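Local coordinates for protein BauA (Acinetobacter baumannii, PDB 6HCP) that takes up iron as the ferric preacinetobactin siderophore complex across the outer membrane, as a member of the TonB-dependent receptor family, at residues S131-G136 against M209-D214; S221-L226 against D246-V251. One frame throughout, in Å; residues are numbered along the deposited sequence. Where two conformers were deposited one is given.

Contact 1: S131-G136 against M209-D214; sequences SPEMFG and MYRDGD
Arg211 and Glu133 meet because Arg211 CG sits between its backbone N and carbonyl carbon (chi1 59°), from where the chain runs extended to NE, while a bend at chi2 (84°) swings the Glu133 carboxylate to meet it tip to tip. The pair joins plug to barrel in this TonB-dependent receptor: Glu133 belongs to the plug, and Arg211 projects inward from barrel strand 202-212. Arg211 NH2 donates to Glu133 OE2 at 2.9 Å, forming a salt bridge on the syn side of the carboxylate, 20° out of its plane, with the two planes nearly coplanar. Arg211 NH1 gives a nearly straight bond of 2.7 Å to Ser131 OG. Arginine, long and ending in several N-H groups, suits a wall position from which one side chain can reach two plug acceptors; lying close to its plane, they hold the guanidinium against rotation. Serine suits this place, since its hydroxyl can accept from Arg211 and donate to Glu133 OE1, closing a ring of three polar groups. Met209, unbranched and bent at chi2 and chi3, can fold against this cluster and crosses Glu133 at about a right angle; Met209 CE reaches to 3.6 Å from Ser131 OG.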
ATOM      1  N   SER A 131      20.952   2.146 -20.144  1.00 29.06           N
ATOM      2  CA  SER A 131      20.963   2.705 -18.777  1.00 28.35           C
ATOM      3  C   SER A 131      21.677   4.052 -18.802  1.00 32.45           C
ATOM      4  O   SER A 131      22.666   4.239 -19.509  1.00 30.23           O
ATOM      5  CB  SER A 131      21.583   1.735 -17.775  1.00 34.05           C
ATOM      6  OG  SER A 131      21.231   2.107 -16.441  1.00 31.90           O
ATOM      7  N   PRO A 132      21.101   5.103 -18.195  1.00 27.95           N
ATOM      8  CA  PRO A 132      21.557   6.459 -18.495  1.00 27.43           C
ATOM      9  C   PRO A 132      22.685   7.079 -17.649  1.00 27.91           C
ATOM     10  O   PRO A 132      22.909   8.302 -17.752  1.00 30.49           O
ATOM     11  CB  PRO A 132      20.288   7.289 -18.276  1.00 27.25           C
ATOM     12  CG  PRO A 132      19.523   6.533 -17.217  1.00 31.10           C
ATOM     13  CD  PRO A 132      19.808   5.075 -17.486  1.00 31.47           C
ATOM     14  N   GLU A 133      23.477   6.251 -16.963  1.00 28.71           N
ATOM     15  CA  GLU A 133      24.477   6.773 -15.999  1.00 30.31           C
ATOM     16  C   GLU A 133      25.593   7.560 -16.698  1.00 32.32           C
ATOM     17  O   GLU A 133      26.258   8.360 -16.063  1.00 34.08           O
ATOM     18  CB  GLU A 133      25.096   5.638 -15.187  1.00 33.50           C
ATOM     19  CG  GLU A 133      24.181   5.145 -14.082  1.00 34.92           C
ATOM     20  CD  GLU A 133      23.156   4.122 -14.534  1.00 32.82           C
ATOM     21  OE1 GLU A 133      23.150   3.761 -15.750  1.00 33.57           O
ATOM     22  OE2 GLU A 133      22.425   3.608 -13.661  1.00 33.51           O
ATOM     23  N   MET A 134      25.836   7.313 -17.982  1.00 30.15           N
ATOM     24  CA  MET A 134      26.994   7.952 -18.626  1.00 30.54           C
ATOM     25  C   MET A 134      26.614   9.257 -19.328  1.00 32.02           C
ATOM     26  O   MET A 134      27.474   9.878 -19.967  1.00 30.23           O
ATOM     27  CB  MET A 134      27.693   6.999 -19.601  1.00 34.85           C
ATOM     28  CG  MET A 134      26.851   6.549 -20.772  1.00 34.25           C
ATOM     29  SD  MET A 134      27.773   5.412 -21.865  1.00 37.40           S
ATOM     30  CE  MET A 134      28.745   6.569 -22.811  1.00 32.44           C
ATOM     31  N   PHE A 135      25.381   9.750 -19.139  1.00 28.90           N
ATOM     32  CA  PHE A 135      24.956  10.919 -19.909  1.00 27.54           C
ATOM     33  C   PHE A 135      24.751  12.147 -19.029  1.00 31.61           C
ATOM     34  O   PHE A 135      24.079  12.091 -17.987  1.00 30.46           O
ATOM     35  CB  PHE A 135      23.720  10.580 -20.747  1.00 27.68           C
ATOM     36  CG  PHE A 135      23.937   9.379 -21.626  1.00 25.70           C
ATOM     37  CD1 PHE A 135      24.828   9.436 -22.690  1.00 25.38           C
ATOM     38  CD2 PHE A 135      23.286   8.178 -21.372  1.00 28.63           C
ATOM     39  CE1 PHE A 135      25.112   8.302 -23.436  1.00 27.69           C
ATOM     40  CE2 PHE A 135      23.551   7.054 -22.138  1.00 28.95           C
ATOM     41  CZ  PHE A 135      24.480   7.109 -23.151  1.00 29.36           C
ATOM     42  N   GLY A 136      25.201  13.288 -19.557  1.00 26.28           N
ATOM     43  CA  GLY A 136      24.963  14.601 -18.984  1.00 26.75           C
ATOM     44  C   GLY A 136      23.616  15.175 -19.391  1.00 28.03           C
ATOM     45  O   GLY A 136      23.028  15.983 -18.668  1.00 27.04           O
ATOM     46  N   MET A 209      28.823   1.119 -13.183  1.00 31.81           N
ATOM     47  CA  MET A 209      27.539   0.781 -12.564  1.00 27.93           C
ATOM     48  C   MET A 209      27.312  -0.720 -12.685  1.00 28.47           C
ATOM     49  O   MET A 209      27.713  -1.385 -13.657  1.00 29.14           O
ATOM     50  CB  MET A 209      26.404   1.580 -13.212  1.00 29.45           C
ATOM     51  CG  MET A 209      24.990   1.213 -12.725  1.00 26.57           C
ATOM     52  SD  MET A 209      24.383  -0.285 -13.495  1.00 32.12           S
ATOM     53  CE  MET A 209      24.082   0.260 -15.182  1.00 30.01           C
ATOM     54  N   TYR A 210      26.785  -1.292 -11.604  1.00 27.66           N
ATOM     55  CA  TYR A 210      26.368  -2.670 -11.596  1.00 28.70           C
ATOM     56  C   TYR A 210      25.097  -2.745 -10.755  1.00 33.08           C
ATOM     57  O   TYR A 210      25.042  -2.161  -9.697  1.00 32.63           O
ATOM     58  CB  TYR A 210      27.436  -3.601 -11.002  1.00 36.33           C
ATOM     59  CG  TYR A 210      27.046  -5.057 -10.971  1.00 36.14           C
ATOM     60  CD1 TYR A 210      26.854  -5.748 -12.151  1.00 45.08           C
ATOM     61  CD2 TYR A 210      26.785  -5.733  -9.789  1.00 48.70           C
ATOM     62  CE1 TYR A 210      26.434  -7.063 -12.173  1.00 42.62           C
ATOM     63  CE2 TYR A 210      26.351  -7.053  -9.792  1.00 50.93           C
ATOM     64  CZ  TYR A 210      26.209  -7.733 -10.989  1.00 47.78           C
ATOM     65  OH  TYR A 210      25.782  -9.031 -11.070  1.00 57.22           O
ATOM     66  N   ARG A 211      24.103  -3.484 -11.231  1.00 26.31           N
ATOM     67  CA  ARG A 211      22.999  -3.839 -10.365  1.00 29.92           C
ATOM     68  C   ARG A 211      22.452  -5.195 -10.775  1.00 28.20           C
ATOM     69  O   ARG A 211      22.566  -5.615 -11.929  1.00 29.95           O
ATOM     70  CB  ARG A 211      21.945  -2.729 -10.316  1.00 36.88           C
ATOM     71  CG  ARG A 211      21.336  -2.352 -11.643  1.00 38.07           C
ATOM     72  CD  ARG A 211      20.406  -1.164 -11.461  1.00 37.11           C
ATOM     73  NE  ARG A 211      19.959  -0.777 -12.774  1.00 34.10           N
ATOM     74  CZ  ARG A 211      20.466   0.225 -13.484  1.00 33.58           C
ATOM     75  NH1 ARG A 211      20.059   0.384 -14.733  1.00 34.14           N
ATOM     76  NH2 ARG A 211      21.251   1.122 -12.905  1.00 33.28           N
ATOM     77  N   ASP A 212      21.881  -5.905  -9.792  1.00 26.29           N
ATOM     78  CA  ASP A 212      21.422  -7.240 -10.043  1.00 26.62           C
ATOM     79  C   ASP A 212      20.431  -7.626  -8.950  1.00 29.99           C
ATOM     80  O   ASP A 212      20.592  -7.232  -7.795  1.00 28.13           O
ATOM     81  CB  ASP A 212      22.606  -8.223 -10.047  1.00 33.59           C
ATOM     82  CG  ASP A 212      22.262  -9.646 -10.443  1.00 43.62           C
ATOM     83  OD1 ASP A 212      21.536  -9.817 -11.437  1.00 47.70           O
ATOM     84  OD2 ASP A 212      22.596 -10.560  -9.652  1.00 60.01           O
ATOM     85  N   GLY A 213      19.446  -8.442  -9.329  1.00 27.58           N
ATOM     86  CA  GLY A 213      18.546  -9.074  -8.385  1.00 30.26           C
ATOM     87  C   GLY A 213      17.108  -9.065  -8.864  1.00 33.15           C
ATOM     88  O   GLY A 213      16.770  -8.490  -9.909  1.00 27.49           O
ATOM     89  N   ASP A 214      16.242  -9.636  -8.026  1.00 28.95           N
ATOM     90  CA  ASP A 214      14.827  -9.749  -8.272  1.00 30.56           C
ATOM     91  C   ASP A 214      14.213  -8.370  -8.457  1.00 27.85           C
ATOM     92  O   ASP A 214      14.423  -7.471  -7.653  1.00 30.24           O
ATOM     93  CB  ASP A 214      14.122 -10.434  -7.101  1.00 34.07           C
ATOM     94  CG  ASP A 214      14.475 -11.894  -6.962  1.00 43.08           C
ATOM     95  OD1 ASP A 214      14.986 -12.462  -7.936  1.00 50.99           O
ATOM     96  OD2 ASP A 214      14.082 -12.476  -5.948  1.00 56.82           O
TER

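Contact 2: S221-L226 against D246-V251; sequences SKESRL and DALDHV. With C8E ((hydroxyethyloxy)tri(ethyloxy)octane), chain B; EDO (1,2-ethanediol), chain Z.
An antiparallel beta hairpin of the barrel wall pairs strand 221-234 with strand 238-252, and residues 221-226 and 246-251 form part of its ladder. Glu223 with His250 and Arg225 with Leu248 are the hydrogen-bonded pairs. Glu223 N reaches His250 O at 2.8 Å in an almost straight bond, and Leu248 N reaches Arg225 O at 2.9 Å. These four side chains share one face of the sheet, where the extended Arg225 chain lies beside Leu248, the two pointing the same way. Leu248 CD2 sits over one face of the guanidinium, 3.6 Å from Arg225 NE, offset toward its rim. Arg225 NH2 bonds Glu223 OE2 at 3.0 Å, a salt bridge along the same strand that would partly offset both charges; Tyr210 OH also holds that oxygen. A detergent molecule lies against Arg225, its C4 3.7 Å from Arg225 CB, consistent with an outward, membrane-facing surface where leucine and the arginine methylenes suit the alkyl chain.

The other face carries Lys222, Ser224, Leu226, Ala247, Asp249 and Val251. Small, polar Ser224 leaves its hydroxyl to a water, which donates to Asp249 OD1 at 2.5 Å and so ties the two strands together. Asp249 OD2 accepts from O1 of a 1,2-ethanediol, probably from the crystallisation liquor, at 2.7 Å and makes a salt bridge with Arg129 of the plug, while Lys222 NZ bonds Ser97. The hairpin is flanked by strand 202-212 on the 221-226 side and by strand 282-297 beyond 246-251, where Leu248 packs on Glu284 and Lys286.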
ATOM      1  N   SER A 221      14.129 -11.063 -12.801  0.50 25.36           N
ATOM      2  CA  SER A 221      15.306 -10.442 -12.251  0.50 25.84           C
ATOM      3  C   SER A 221      16.023  -9.661 -13.354  0.50 27.48           C
ATOM      4  O   SER A 221      15.925  -9.998 -14.529  0.50 29.46           O
ATOM      5  CB  SER A 221      16.207 -11.482 -11.620  0.50 32.02           C
ATOM      6  OG  SER A 221      16.729 -12.336 -12.610  0.50 29.03           O
ATOM      7  N   LYS A 222      16.658  -8.560 -12.959  1.00 28.48           N
ATOM      8  CA  LYS A 222      17.256  -7.602 -13.878  1.00 27.56           C
ATOM      9  C   LYS A 222      18.704  -7.347 -13.477  1.00 34.35           C
ATOM     10  O   LYS A 222      18.970  -7.041 -12.319  1.00 30.78           O
ATOM     11  CB  LYS A 222      16.488  -6.284 -13.833  1.00 25.35           C
ATOM     12  CG  LYS A 222      15.056  -6.355 -14.331  1.00 27.33           C
ATOM     13  CD  LYS A 222      14.361  -5.047 -14.138  1.00 33.74           C
ATOM     14  CE  LYS A 222      12.988  -4.985 -14.753  1.00 31.66           C
ATOM     15  NZ  LYS A 222      12.281  -3.752 -14.332  1.00 31.19           N
ATOM     16  N   GLU A 223      19.620  -7.572 -14.425  1.00 31.48           N
ATOM     17  CA  GLU A 223      21.032  -7.303 -14.250  1.00 29.23           C
ATOM     18  C   GLU A 223      21.475  -6.266 -15.293  1.00 33.71           C
ATOM     19  O   GLU A 223      21.089  -6.330 -16.474  1.00 30.65           O
ATOM     20  CB  GLU A 223      21.819  -8.607 -14.335  1.00 32.10           C
ATOM     21  CG  GLU A 223      23.318  -8.395 -14.222  1.00 37.72           C
ATOM     22  CD  GLU A 223      24.184  -9.606 -14.530  1.00 40.30           C
ATOM     23  OE1 GLU A 223      23.684 -10.570 -15.174  1.00 41.60           O
ATOM     24  OE2 GLU A 223      25.372  -9.567 -14.155  1.00 47.93           O
ATOM     25  N   SER A 224      22.109  -5.199 -14.814  1.00 28.08           N
ATOM     26  CA  SER A 224      22.706  -4.193 -15.684  1.00 28.56           C
ATOM     27  C   SER A 224      24.162  -3.986 -15.279  1.00 30.64           C
ATOM     28  O   SER A 224      24.494  -4.021 -14.086  1.00 30.18           O
ATOM     29  CB  SER A 224      21.943  -2.891 -15.620  1.00 33.33           C
ATOM     30  OG  SER A 224      20.559  -3.093 -15.847  1.00 37.39           O
ATOM     31  N   ARG A 225      24.987  -3.629 -16.258  1.00 28.11           N
ATOM     32  CA  ARG A 225      26.370  -3.260 -15.996  1.00 31.39           C
ATOM     33  C   ARG A 225      26.768  -2.201 -17.018  1.00 32.43           C
ATOM     34  O   ARG A 225      26.414  -2.310 -18.182  1.00 30.02           O
ATOM     35  CB  ARG A 225      27.356  -4.423 -16.173  1.00 33.52           C
ATOM     36  CG  ARG A 225      27.062  -5.702 -15.410  1.00 48.42           C
ATOM     37  CD  ARG A 225      28.289  -6.622 -15.392  1.00 70.12           C
ATOM     38  NE  ARG A 225      27.986  -7.987 -14.953  1.00 81.28           N
ATOM     39  CZ  ARG A 225      28.619  -9.089 -15.359  1.00 79.03           C
ATOM     40  NH1 ARG A 225      29.649  -8.997 -16.186  1.00 66.36           N
ATOM     41  NH2 ARG A 225      28.121 -10.276 -15.054  1.00 65.77           N
ATOM     42  N   LEU A 226      27.575  -1.244 -16.574  1.00 28.00           N
ATOM     43  CA  LEU A 226      28.118  -0.225 -17.456  1.00 30.74           C
ATOM     44  C   LEU A 226      29.502   0.202 -16.971  1.00 36.30           C
ATOM     45  O   LEU A 226      29.727   0.445 -15.782  1.00 30.90           O
ATOM     46  CB  LEU A 226      27.169   0.968 -17.474  1.00 30.53           C
ATOM     47  CG  LEU A 226      27.613   2.156 -18.322  1.00 36.71           C
ATOM     48  CD1 LEU A 226      27.640   1.771 -19.793  1.00 33.49           C
ATOM     49  CD2 LEU A 226      26.690   3.348 -18.096  1.00 42.31           C
ATOM     50  N   ASP A 246      31.140  -0.060 -22.284  1.00 27.86           N
ATOM     51  CA  ASP A 246      30.876  -1.466 -22.342  1.00 27.14           C
ATOM     52  C   ASP A 246      29.671  -1.719 -21.429  1.00 29.43           C
ATOM     53  O   ASP A 246      29.698  -1.297 -20.253  1.00 29.87           O
ATOM     54  CB  ASP A 246      32.119  -2.234 -21.878  1.00 35.54           C
ATOM     55  CG  ASP A 246      32.047  -3.749 -21.944  1.00 45.45           C
ATOM     56  OD1 ASP A 246      31.021  -4.300 -22.379  1.00 51.19           O
ATOM     57  OD2 ASP A 246      33.027  -4.376 -21.517  1.00 60.07           O
ATOM     58  N   ALA A 247      28.602  -2.295 -21.995  1.00 28.05           N
ATOM     59  CA  ALA A 247      27.306  -2.412 -21.273  1.00 28.80           C
ATOM     60  C   ALA A 247      26.789  -3.841 -21.370  1.00 28.26           C
ATOM     61  O   ALA A 247      27.010  -4.547 -22.350  1.00 28.22           O
ATOM     62  CB  ALA A 247      26.291  -1.420 -21.808  1.00 30.12           C
ATOM     63  N   LEU A 248      26.006  -4.219 -20.351  1.00 27.48           N
ATOM     64  CA  LEU A 248      25.288  -5.471 -20.319  1.00 29.66           C
ATOM     65  C   LEU A 248      23.872  -5.183 -19.804  1.00 27.75           C
ATOM     66  O   LEU A 248      23.714  -4.379 -18.885  1.00 26.29           O
ATOM     67  CB  LEU A 248      26.001  -6.447 -19.379  1.00 34.24           C
ATOM     68  CG  LEU A 248      25.184  -7.669 -18.971  1.00 36.98           C
ATOM     69  CD1 LEU A 248      25.142  -8.682 -20.100  1.00 45.03           C
ATOM     70  CD2 LEU A 248      25.747  -8.316 -17.714  1.00 43.33           C
ATOM     71  N   ASP A 249      22.888  -5.808 -20.444  1.00 27.01           N
ATOM     72  CA  ASP A 249      21.488  -5.792 -20.012  1.00 29.43           C
ATOM     73  C   ASP A 249      21.006  -7.238 -20.058  1.00 31.17           C
ATOM     74  O   ASP A 249      21.174  -7.931 -21.077  1.00 31.41           O
ATOM     75  CB  ASP A 249      20.653  -4.858 -20.898  1.00 31.06           C
ATOM     76  CG  ASP A 249      19.163  -4.839 -20.568  1.00 34.09           C
ATOM     77  OD1 ASP A 249      18.780  -4.064 -19.680  1.00 36.85           O
ATOM     78  OD2 ASP A 249      18.451  -5.733 -21.044  1.00 47.30           O
ATOM     79  N   HIS A 250      20.482  -7.723 -18.928  0.50 27.00           N
ATOM     80  CA  HIS A 250      20.055  -9.103 -18.807  0.50 29.07           C
ATOM     81  C   HIS A 250      18.773  -9.169 -17.973  0.50 30.80           C
ATOM     82  O   HIS A 250      18.742  -8.657 -16.864  0.50 31.38           O
ATOM     83  CB  HIS A 250      21.165  -9.962 -18.182  0.50 31.52           C
ATOM     84  CG  HIS A 250      20.805 -11.403 -18.055  0.50 31.59           C
ATOM     85  ND1 HIS A 250      21.351 -12.376 -18.869  0.50 38.35           N
ATOM     86  CD2 HIS A 250      19.916 -12.035 -17.258  0.50 35.46           C
ATOM     87  CE1 HIS A 250      20.846 -13.551 -18.547  0.50 38.19           C
ATOM     88  NE2 HIS A 250      19.967 -13.369 -17.555  0.50 36.39           N
ATOM     89  N   VAL A 251      17.748  -9.836 -18.509  1.00 24.60           N
ATOM     90  CA  VAL A 251      16.497 -10.048 -17.782  1.00 24.53           C
ATOM     91  C   VAL A 251      16.206 -11.545 -17.786  1.00 27.09           C
ATOM     92  O   VAL A 251      16.155 -12.176 -18.826  1.00 27.80           O
ATOM     93  CB  VAL A 251      15.304  -9.277 -18.372  1.00 26.10           C
ATOM     94  CG1 VAL A 251      14.043  -9.488 -17.534  1.00 25.49           C
ATOM     95  CG2 VAL A 251      15.612  -7.800 -18.532  1.00 28.04           C
TER
HETATM   96  C1  C8E B 832      30.268  -6.371 -18.827  1.00 63.09           C
HETATM   97  C2  C8E B 832      29.832  -4.922 -18.892  1.00 54.76           C
HETATM   98  C3  C8E B 832      30.773  -3.966 -18.158  1.00 58.54           C
HETATM   99  C4  C8E B 832      31.008  -4.373 -16.705  1.00 76.31           C
HETATM  100  C5  C8E B 832      31.640  -3.241 -15.895  1.00 66.99           C
HETATM  101  C6  C8E B 832      31.286  -3.353 -14.416  1.00 68.21           C
HETATM  102  C7  C8E B 832      31.699  -2.115 -13.629  1.00 64.49           C
HETATM  103  C8  C8E B 832      31.397  -2.300 -12.142  1.00 69.01           C
HETATM  104  O9  C8E B 832      31.172  -1.036 -11.506  1.00 64.88           O
HETATM  105  C10 C8E B 832      30.823  -1.132 -10.127  1.00 52.56           C
HETATM  106  C11 C8E B 832      31.020   0.220  -9.475  1.00 60.95           C
HETATM  107  O12 C8E B 832      30.070   0.379  -8.430  1.00 65.30           O
HETATM  108  C1  EDO Z 823      17.759  -6.793 -24.101  1.00 32.69           C
HETATM  109  O1  EDO Z 823      18.572  -7.444 -23.098  1.00 49.30           O
HETATM  110  C2  EDO Z 823      17.803  -5.305 -23.910  1.00 44.80           C
HETATM  111  O2  EDO Z 823      19.095  -4.803 -24.301  1.00 55.23           O
HETATM  112  O   HOH W   1      20.022  -2.384 -18.286  1.00 33.84           O

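In the fold
Both segments of contact 1 precede those of contact 2 in the sequence; the centres lie about 8 Å apart. They meet in the barrel wall, where strand 202-212 of contact 1 neighbours strand 221-234 of contact 2, with probable backbone hydrogen bonds from Met209 N to Leu226 O and from Arg211 N to Ser224 O. Three successive strands, 202-212, 221-234 and 238-252, are thus knit side by side. Contact 1 joins wall to plug directly; contact 2 builds the next part of the wall, whose inner face also carries bonds to the plug, so neighbouring strands of the wall each contribute polar links to the plug they enclose.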